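Local coordinates for protein acetyl-CoA acetyltransferase (PDB 4EGV) that is a monomeric thiolase-like protein with an additional C-terminal domain, probably with acyltransferase activity, at residues 450-464 and 496-510. Residues are numbered along the deposited sequence; the frame is centred on the assembly and turned at random.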
ATOM      1  N   LYS A 450       0.988  14.368 -28.147  1.00 65.32           N
ATOM      2  CA  LYS A 450       1.977  14.460 -29.229  1.00 65.27           C
ATOM      3  C   LYS A 450       2.818  15.731 -29.160  1.00 64.52           C
ATOM      4  O   LYS A 450       2.685  16.602 -29.987  1.00 64.18           O
ATOM      5  CB  LYS A 450       1.276  14.394 -30.584  1.00 65.80           C
ATOM      6  CG  LYS A 450       0.473  13.129 -30.829  1.00 67.52           C
ATOM      7  CD  LYS A 450       0.068  13.065 -32.292  1.00 70.71           C
ATOM      8  CE  LYS A 450      -0.371  11.657 -32.699  1.00 71.67           C
ATOM      9  NZ  LYS A 450      -1.844  11.558 -32.659  1.00 71.41           N
ATOM     10  N   ALA A 451       3.694  15.819 -28.175  1.00 64.13           N
ATOM     11  CA  ALA A 451       4.462  17.038 -27.917  1.00 64.07           C
ATOM     12  C   ALA A 451       5.641  17.273 -28.872  1.00 64.21           C
ATOM     13  O   ALA A 451       6.517  16.405 -29.044  1.00 64.24           O
ATOM     14  CB  ALA A 451       4.942  17.066 -26.482  1.00 63.88           C
ATOM     15  N   ASP A 452       5.660  18.473 -29.452  1.00 63.96           N
ATOM     16  CA  ASP A 452       6.640  18.885 -30.444  1.00 63.98           C
ATOM     17  C   ASP A 452       7.174  20.277 -30.086  1.00 63.52           C
ATOM     18  O   ASP A 452       6.507  21.279 -30.327  1.00 63.55           O
ATOM     19  CB  ASP A 452       5.976  18.909 -31.835  1.00 64.33           C
ATOM     20  CG  ASP A 452       6.985  18.994 -32.989  1.00 65.51           C
ATOM     21  OD1 ASP A 452       8.216  19.021 -32.741  1.00 65.74           O
ATOM     22  OD2 ASP A 452       6.532  19.021 -34.155  1.00 65.49           O
ATOM     23  N   GLY A 453       8.370  20.354 -29.515  1.00 62.80           N
ATOM     24  CA  GLY A 453       8.940  21.653 -29.215  1.00 62.04           C
ATOM     25  C   GLY A 453       9.939  21.622 -28.089  1.00 61.61           C
ATOM     26  O   GLY A 453      10.644  20.643 -27.899  1.00 61.30           O
ATOM     27  N   THR A 454      10.003  22.715 -27.347  1.00 61.25           N
ATOM     28  CA  THR A 454      10.962  22.851 -26.274  1.00 60.76           C
ATOM     29  C   THR A 454      10.240  22.811 -24.919  1.00 59.76           C
ATOM     30  O   THR A 454       9.194  23.448 -24.724  1.00 59.77           O
ATOM     31  CB  THR A 454      11.853  24.129 -26.452  1.00 61.05           C
ATOM     32  OG1 THR A 454      12.868  24.144 -25.441  1.00 61.56           O
ATOM     33  CG2 THR A 454      11.033  25.438 -26.386  1.00 62.05           C
ATOM     34  N   GLY A 455      10.809  22.052 -23.991  1.00 58.56           N
ATOM     35  CA  GLY A 455      10.173  21.810 -22.720  1.00 56.89           C
ATOM     36  C   GLY A 455      11.143  21.736 -21.582  1.00 55.68           C
ATOM     37  O   GLY A 455      12.343  21.746 -21.775  1.00 55.53           O
ATOM     38  N   THR A 456      10.583  21.668 -20.382  1.00 54.79           N
ATOM     39  CA  THR A 456      11.327  21.556 -19.118  1.00 53.52           C
ATOM     40  C   THR A 456      11.073  20.175 -18.483  1.00 52.04           C
ATOM     41  O   THR A 456       9.954  19.657 -18.513  1.00 51.46           O
ATOM     42  CB  THR A 456      10.926  22.728 -18.122  1.00 53.99           C
ATOM     43  OG1 THR A 456      11.121  23.998 -18.757  1.00 53.19           O
ATOM     44  CG2 THR A 456      11.731  22.695 -16.784  1.00 54.66           C
ATOM     45  N   ILE A 457      12.131  19.582 -17.933  1.00 50.45           N
ATOM     46  CA  ILE A 457      12.027  18.338 -17.175  1.00 48.73           C
ATOM     47  C   ILE A 457      11.321  18.593 -15.825  1.00 48.18           C
ATOM     48  O   ILE A 457      11.775  19.413 -15.030  1.00 47.85           O
ATOM     49  CB  ILE A 457      13.406  17.715 -16.974  1.00 48.22           C
ATOM     50  CG1 ILE A 457      13.960  17.257 -18.316  1.00 47.09           C
ATOM     51  CG2 ILE A 457      13.316  16.559 -16.033  1.00 48.09           C
ATOM     52  CD1 ILE A 457      15.351  16.728 -18.263  1.00 44.42           C
ATOM     53  N   GLU A 458      10.193  17.924 -15.577  1.00 47.28           N
ATOM     54  CA  GLU A 458       9.547  18.043 -14.272  1.00 46.47           C
ATOM     55  C   GLU A 458       9.976  16.896 -13.365  1.00 45.21           C
ATOM     56  O   GLU A 458      10.254  17.094 -12.183  1.00 45.04           O
ATOM     57  CB  GLU A 458       8.018  18.140 -14.387  1.00 46.69           C
ATOM     58  CG  GLU A 458       7.372  18.663 -13.111  1.00 48.09           C
ATOM     59  CD  GLU A 458       5.862  18.661 -13.144  1.00 49.05           C
ATOM     60  OE1 GLU A 458       5.291  18.387 -14.211  1.00 49.28           O
ATOM     61  OE2 GLU A 458       5.242  18.913 -12.097  1.00 48.47           O
ATOM     62  N   THR A 459      10.038  15.707 -13.954  1.00 43.80           N
ATOM     63  CA  THR A 459      10.527  14.509 -13.287  1.00 42.28           C
ATOM     64  C   THR A 459      11.022  13.480 -14.321  1.00 41.23           C
ATOM     65  O   THR A 459      10.824  13.623 -15.520  1.00 40.29           O
ATOM     66  CB  THR A 459       9.480  13.938 -12.312  1.00 42.13           C
ATOM     67  OG1 THR A 459      10.044  12.866 -11.554  1.00 41.09           O
ATOM     68  CG2 THR A 459       8.255  13.478 -13.049  1.00 42.36           C
ATOM     69  N   TYR A 460      11.695  12.457 -13.828  1.00 40.36           N
ATOM     70  CA  TYR A 460      12.464  11.548 -14.647  1.00 39.39           C
ATOM     71  C   TYR A 460      12.687  10.239 -13.892  1.00 38.94           C
ATOM     72  O   TYR A 460      12.573  10.154 -12.662  1.00 38.14           O
ATOM     73  CB  TYR A 460      13.831  12.178 -14.995  1.00 39.12           C
ATOM     74  CG  TYR A 460      14.751  12.344 -13.794  1.00 38.91           C
ATOM     75  CD1 TYR A 460      15.746  11.404 -13.509  1.00 38.26           C
ATOM     76  CD2 TYR A 460      14.611  13.435 -12.933  1.00 39.03           C
ATOM     77  CE1 TYR A 460      16.576  11.539 -12.407  1.00 38.01           C
ATOM     78  CE2 TYR A 460      15.444  13.586 -11.817  1.00 39.56           C
ATOM     79  CZ  TYR A 460      16.434  12.628 -11.561  1.00 38.36           C
ATOM     80  OH  TYR A 460      17.254  12.765 -10.461  1.00 36.64           O
ATOM     81  N   THR A 461      13.015   9.212 -14.651  1.00 38.83           N
ATOM     82  CA  THR A 461      13.665   8.047 -14.083  1.00 38.82           C
ATOM     83  C   THR A 461      14.604   7.428 -15.127  1.00 38.88           C
ATOM     84  O   THR A 461      14.577   7.820 -16.293  1.00 38.15           O
ATOM     85  CB  THR A 461      12.620   7.044 -13.522  1.00 38.94           C
ATOM     86  OG1 THR A 461      13.283   5.959 -12.864  1.00 37.54           O
ATOM     87  CG2 THR A 461      11.692   6.558 -14.605  1.00 37.99           C
ATOM     88  N   VAL A 462      15.452   6.499 -14.702  1.00 38.98           N
ATOM     89  CA  VAL A 462      16.315   5.804 -15.631  1.00 39.20           C
ATOM     90  C   VAL A 462      16.207   4.299 -15.406  1.00 39.91           C
ATOM     91  O   VAL A 462      16.157   3.831 -14.264  1.00 40.16           O
ATOM     92  CB  VAL A 462      17.782   6.241 -15.478  1.00 39.28           C
ATOM     93  CG1 VAL A 462      18.648   5.608 -16.583  1.00 38.81           C
ATOM     94  CG2 VAL A 462      17.915   7.735 -15.523  1.00 37.76           C
ATOM     95  N   ARG A 463      16.169   3.533 -16.489  1.00 40.31           N
ATOM     96  CA  ARG A 463      16.207   2.075 -16.367  1.00 40.84           C
ATOM     97  C   ARG A 463      17.622   1.566 -16.538  1.00 40.40           C
ATOM     98  O   ARG A 463      18.175   1.639 -17.613  1.00 39.99           O
ATOM     99  CB  ARG A 463      15.311   1.405 -17.394  1.00 41.14           C
ATOM    100  CG  ARG A 463      13.894   1.915 -17.425  1.00 43.96           C
ATOM    101  CD  ARG A 463      12.942   0.877 -17.953  1.00 48.66           C
ATOM    102  NE  ARG A 463      13.056  -0.316 -17.124  1.00 52.59           N
ATOM    103  CZ  ARG A 463      12.071  -1.161 -16.844  1.00 52.23           C
ATOM    104  NH1 ARG A 463      10.836  -0.987 -17.329  1.00 52.03           N
ATOM    105  NH2 ARG A 463      12.337  -2.185 -16.064  1.00 50.60           N
ATOM    106  N   TYR A 464      18.200   1.060 -15.461  1.00 40.90           N
ATOM    107  CA  TYR A 464      19.574   0.568 -15.459  1.00 41.25           C
ATOM    108  C   TYR A 464      19.619  -0.925 -15.772  1.00 41.21           C
ATOM    109  O   TYR A 464      20.681  -1.511 -15.972  1.00 41.29           O
ATOM    110  CB  TYR A 464      20.264   0.845 -14.129  1.00 40.91           C
ATOM    111  CG  TYR A 464      20.331   2.283 -13.756  1.00 40.93           C
ATOM    112  CD1 TYR A 464      21.279   3.121 -14.302  1.00 41.74           C
ATOM    113  CD2 TYR A 464      19.454   2.812 -12.812  1.00 41.07           C
ATOM    114  CE1 TYR A 464      21.347   4.468 -13.931  1.00 41.50           C
ATOM    115  CE2 TYR A 464      19.523   4.147 -12.427  1.00 41.05           C
ATOM    116  CZ  TYR A 464      20.467   4.966 -12.995  1.00 40.45           C
ATOM    117  OH  TYR A 464      20.522   6.269 -12.606  1.00 38.82           O
ATOM    118  N   LEU A 496      20.736  12.534 -16.451  1.00 54.74           N
ATOM    119  CA  LEU A 496      19.727  11.899 -15.584  1.00 55.48           C
ATOM    120  C   LEU A 496      20.304  10.904 -14.568  1.00 56.33           C
ATOM    121  O   LEU A 496      19.792  10.786 -13.440  1.00 55.93           O
ATOM    122  CB  LEU A 496      18.619  11.220 -16.386  1.00 55.35           C
ATOM    123  CG  LEU A 496      17.849  12.016 -17.439  1.00 54.65           C
ATOM    124  CD1 LEU A 496      16.913  11.136 -18.245  1.00 53.28           C
ATOM    125  CD2 LEU A 496      17.089  13.148 -16.830  1.00 53.41           C
ATOM    126  N   SER A 497      21.375  10.210 -14.958  1.00 57.30           N
ATOM    127  CA  SER A 497      22.016   9.219 -14.087  1.00 58.73           C
ATOM    128  C   SER A 497      23.009   9.795 -13.080  1.00 59.88           C
ATOM    129  O   SER A 497      23.134   9.281 -11.969  1.00 59.36           O
ATOM    130  CB  SER A 497      22.746   8.162 -14.912  1.00 58.73           C
ATOM    131  OG  SER A 497      21.975   7.709 -16.006  1.00 58.88           O
ATOM    132  N   GLU A 498      23.721  10.849 -13.481  1.00 61.54           N
ATOM    133  CA  GLU A 498      24.899  11.306 -12.749  1.00 63.32           C
ATOM    134  C   GLU A 498      24.864  12.763 -12.290  1.00 63.73           C
ATOM    135  O   GLU A 498      25.622  13.135 -11.401  1.00 63.51           O
ATOM    136  CB  GLU A 498      26.160  11.085 -13.597  1.00 63.90           C
ATOM    137  CG  GLU A 498      26.566   9.608 -13.801  1.00 66.98           C
ATOM    138  CD  GLU A 498      27.905   9.415 -14.568  1.00 70.84           C
ATOM    139  OE1 GLU A 498      28.456  10.382 -15.172  1.00 71.95           O
ATOM    140  OE2 GLU A 498      28.402   8.265 -14.567  1.00 70.97           O
ATOM    141  N   GLY A 499      23.853  13.489 -12.724  1.00 64.41           N
ATOM    142  CA  GLY A 499      23.656  14.855 -12.287  1.00 65.24           C
ATOM    143  C   GLY A 499      22.327  15.196 -11.638  1.00 65.69           C
ATOM    144  O   GLY A 499      21.791  14.424 -10.908  1.00 65.96           O
ATOM    145  N   ASP A 500      21.810  16.374 -11.914  1.00 65.96           N
ATOM    146  CA  ASP A 500      20.541  16.836 -11.385  1.00 66.06           C
ATOM    147  C   ASP A 500      19.790  17.549 -12.499  1.00 65.68           C
ATOM    148  O   ASP A 500      20.144  18.642 -12.885  1.00 65.25           O
ATOM    149  CB  ASP A 500      20.796  17.769 -10.206  1.00 66.44           C
ATOM    150  CG  ASP A 500      19.608  17.947  -9.335  1.00 67.24           C
ATOM    151  OD1 ASP A 500      18.501  17.874  -9.831  1.00 67.25           O
ATOM    152  OD2 ASP A 500      19.783  18.211  -8.150  1.00 66.87           O
ATOM    153  N   PRO A 501      18.778  16.880 -13.039  1.00 65.62           N
ATOM    154  CA  PRO A 501      18.130  17.328 -14.275  1.00 65.81           C
ATOM    155  C   PRO A 501      16.930  18.246 -14.082  1.00 65.80           C
ATOM    156  O   PRO A 501      16.619  19.011 -14.994  1.00 65.85           O
ATOM    157  CB  PRO A 501      17.682  16.014 -14.923  1.00 65.77           C
ATOM    158  CG  PRO A 501      17.480  15.088 -13.778  1.00 65.62           C
ATOM    159  CD  PRO A 501      18.528  15.454 -12.767  1.00 65.43           C
ATOM    160  N   ILE A 502      16.257  18.175 -12.939  1.00 65.67           N
ATOM    161  CA  ILE A 502      15.063  18.943 -12.783  1.00 66.33           C
ATOM    162  C   ILE A 502      15.133  20.301 -13.424  1.00 66.61           C
ATOM    163  O   ILE A 502      15.933  21.125 -13.040  1.00 67.13           O
ATOM    164  CB  ILE A 502      14.870  19.189 -11.343  1.00 66.48           C
ATOM    165  CG1 ILE A 502      15.106  17.904 -10.596  1.00 65.63           C
ATOM    166  CG2 ILE A 502      13.502  19.693 -11.121  1.00 67.06           C
ATOM    167  CD1 ILE A 502      16.476  17.393 -10.794  1.00 63.56           C
ATOM    168  N   GLY A 503      14.278  20.587 -14.380  1.00 66.69           N
ATOM    169  CA  GLY A 503      14.262  21.943 -14.886  1.00 66.64           C
ATOM    170  C   GLY A 503      15.129  22.209 -16.088  1.00 66.09           C
ATOM    171  O   GLY A 503      15.178  23.314 -16.580  1.00 66.24           O
ATOM    172  N   ALA A 504      15.810  21.188 -16.559  1.00 65.36           N
ATOM    173  CA  ALA A 504      16.688  21.319 -17.687  1.00 64.64           C
ATOM    174  C   ALA A 504      15.923  21.381 -18.966  1.00 64.22           C
ATOM    175  O   ALA A 504      14.911  20.747 -19.091  1.00 63.86           O
ATOM    176  CB  ALA A 504      17.601  20.183 -17.719  1.00 64.53           C
ATOM    177  N   LYS A 505      16.427  22.150 -19.921  1.00 63.92           N
ATOM    178  CA  LYS A 505      15.733  22.343 -21.186  1.00 63.36           C
ATOM    179  C   LYS A 505      16.054  21.199 -22.127  1.00 62.14           C
ATOM    180  O   LYS A 505      17.199  20.766 -22.243  1.00 61.50           O
ATOM    181  CB  LYS A 505      16.142  23.686 -21.816  1.00 64.06           C
ATOM    182  CG  LYS A 505      15.545  24.953 -21.154  1.00 66.17           C
ATOM    183  CD  LYS A 505      14.066  25.196 -21.619  1.00 70.00           C
ATOM    184  CE  LYS A 505      13.547  26.636 -21.379  1.00 70.97           C
ATOM    185  NZ  LYS A 505      13.897  27.141 -20.028  1.00 70.89           N
ATOM    186  N   ILE A 506      15.017  20.699 -22.774  1.00 61.27           N
ATOM    187  CA  ILE A 506      15.128  19.586 -23.706  1.00 60.66           C
ATOM    188  C   ILE A 506      14.265  19.846 -24.932  1.00 60.46           C
ATOM    189  O   ILE A 506      13.329  20.654 -24.890  1.00 60.24           O
ATOM    190  CB  ILE A 506      14.657  18.236 -23.070  1.00 60.82           C
ATOM    191  CG1 ILE A 506      13.344  18.405 -22.287  1.00 60.08           C
ATOM    192  CG2 ILE A 506      15.756  17.628 -22.220  1.00 60.42           C
ATOM    193  CD1 ILE A 506      12.361  17.333 -22.549  1.00 58.58           C
ATOM    194  N   VAL A 507      14.571  19.150 -26.019  1.00 60.28           N
ATOM    195  CA  VAL A 507      13.767  19.244 -27.236  1.00 60.55           C
ATOM    196  C   VAL A 507      13.092  17.882 -27.470  1.00 60.04           C
ATOM    197  O   VAL A 507      13.758  16.863 -27.531  1.00 59.99           O
ATOM    198  CB  VAL A 507      14.593  19.850 -28.486  1.00 60.70           C
ATOM    199  CG1 VAL A 507      15.334  18.800 -29.277  1.00 61.50           C
ATOM    200  CG2 VAL A 507      13.697  20.640 -29.443  1.00 61.08           C
ATOM    201  N   VAL A 508      11.766  17.879 -27.549  1.00 59.83           N
ATOM    202  CA  VAL A 508      10.977  16.660 -27.716  1.00 59.77           C
ATOM    203  C   VAL A 508      10.423  16.614 -29.148  1.00 60.13           C
ATOM    204  O   VAL A 508       9.943  17.619 -29.665  1.00 59.91           O
ATOM    205  CB  VAL A 508       9.845  16.547 -26.606  1.00 59.65           C
ATOM    206  CG1 VAL A 508       9.009  17.811 -26.518  1.00 59.56           C
ATOM    207  CG2 VAL A 508       8.934  15.383 -26.822  1.00 59.09           C
ATOM    208  N   THR A 509      10.524  15.447 -29.790  1.00 60.86           N
ATOM    209  CA  THR A 509       9.955  15.193 -31.139  1.00 61.29           C
ATOM    210  C   THR A 509       8.858  14.133 -31.076  1.00 61.46           C
ATOM    211  O   THR A 509       9.112  13.044 -30.606  1.00 61.35           O
ATOM    212  CB  THR A 509      11.032  14.646 -32.119  1.00 61.49           C
ATOM    213  OG1 THR A 509      12.328  15.085 -31.712  1.00 60.37           O
ATOM    214  CG2 THR A 509      10.749  15.095 -33.578  1.00 62.18           C
ATOM    215  N   PRO A 510       7.651  14.427 -31.582  1.00 61.85           N
ATOM    216  CA  PRO A 510       6.565  13.455 -31.495  1.00 62.39           C
ATOM    217  C   PRO A 510       6.864  12.117 -32.203  1.00 62.94           C
ATOM    218  O   PRO A 510       7.772  12.034 -33.036  1.00 62.58           O
ATOM    219  CB  PRO A 510       5.406  14.166 -32.201  1.00 62.31           C
ATOM    220  CG  PRO A 510       6.067  15.077 -33.151  1.00 61.98           C
ATOM    221  CD  PRO A 510       7.281  15.571 -32.423  1.00 62.03           C
TER
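An antiparallel strand pair in the additional C-terminal domain of this thiolase-like protein joins Gly453 and Gly455 to Val508 and Ile506, each pair linked by two backbone hydrogen bonds. Thr454–Val507, a non-hydrogen-bonded pair, lies between them, and Thr456–Lys505 follows beyond Gly455–Ile506; the side chains of both lie on the face away from those of Ile506 and Val508. The ladder runs on into a type II turn, Pro501 to Ala504: Ile457 N donates to Ala504 O (3.2 Å), and Gly503 N returns a bond to Ile457 O (2.8 Å). Here the bent first strand of a five-stranded antiparallel sheet, consistent with an OB-like fold, passes from pairing with 505-509 to covering the end of helix 490-498. With CG1 beside its backbone N (chi1 -67°), Ile457 sends CD1 among Leu496, Pro501, Ala504 and Ile506, 4.1 Å from Ile506 CG2. Pro501 CG lies over one face of the Tyr460 ring, 3.4 Å from its centroid and 20° off the normal, a CH-pi contact, while Tyr460 CB meets Leu496 CD2 at 3.9 Å. The phenol oxygen OH is hydrogen-bonded to Arg203 NH2 of helix 191-206. Farther along, Val462 CG2 rests on Leu496 CB at 3.7 Å.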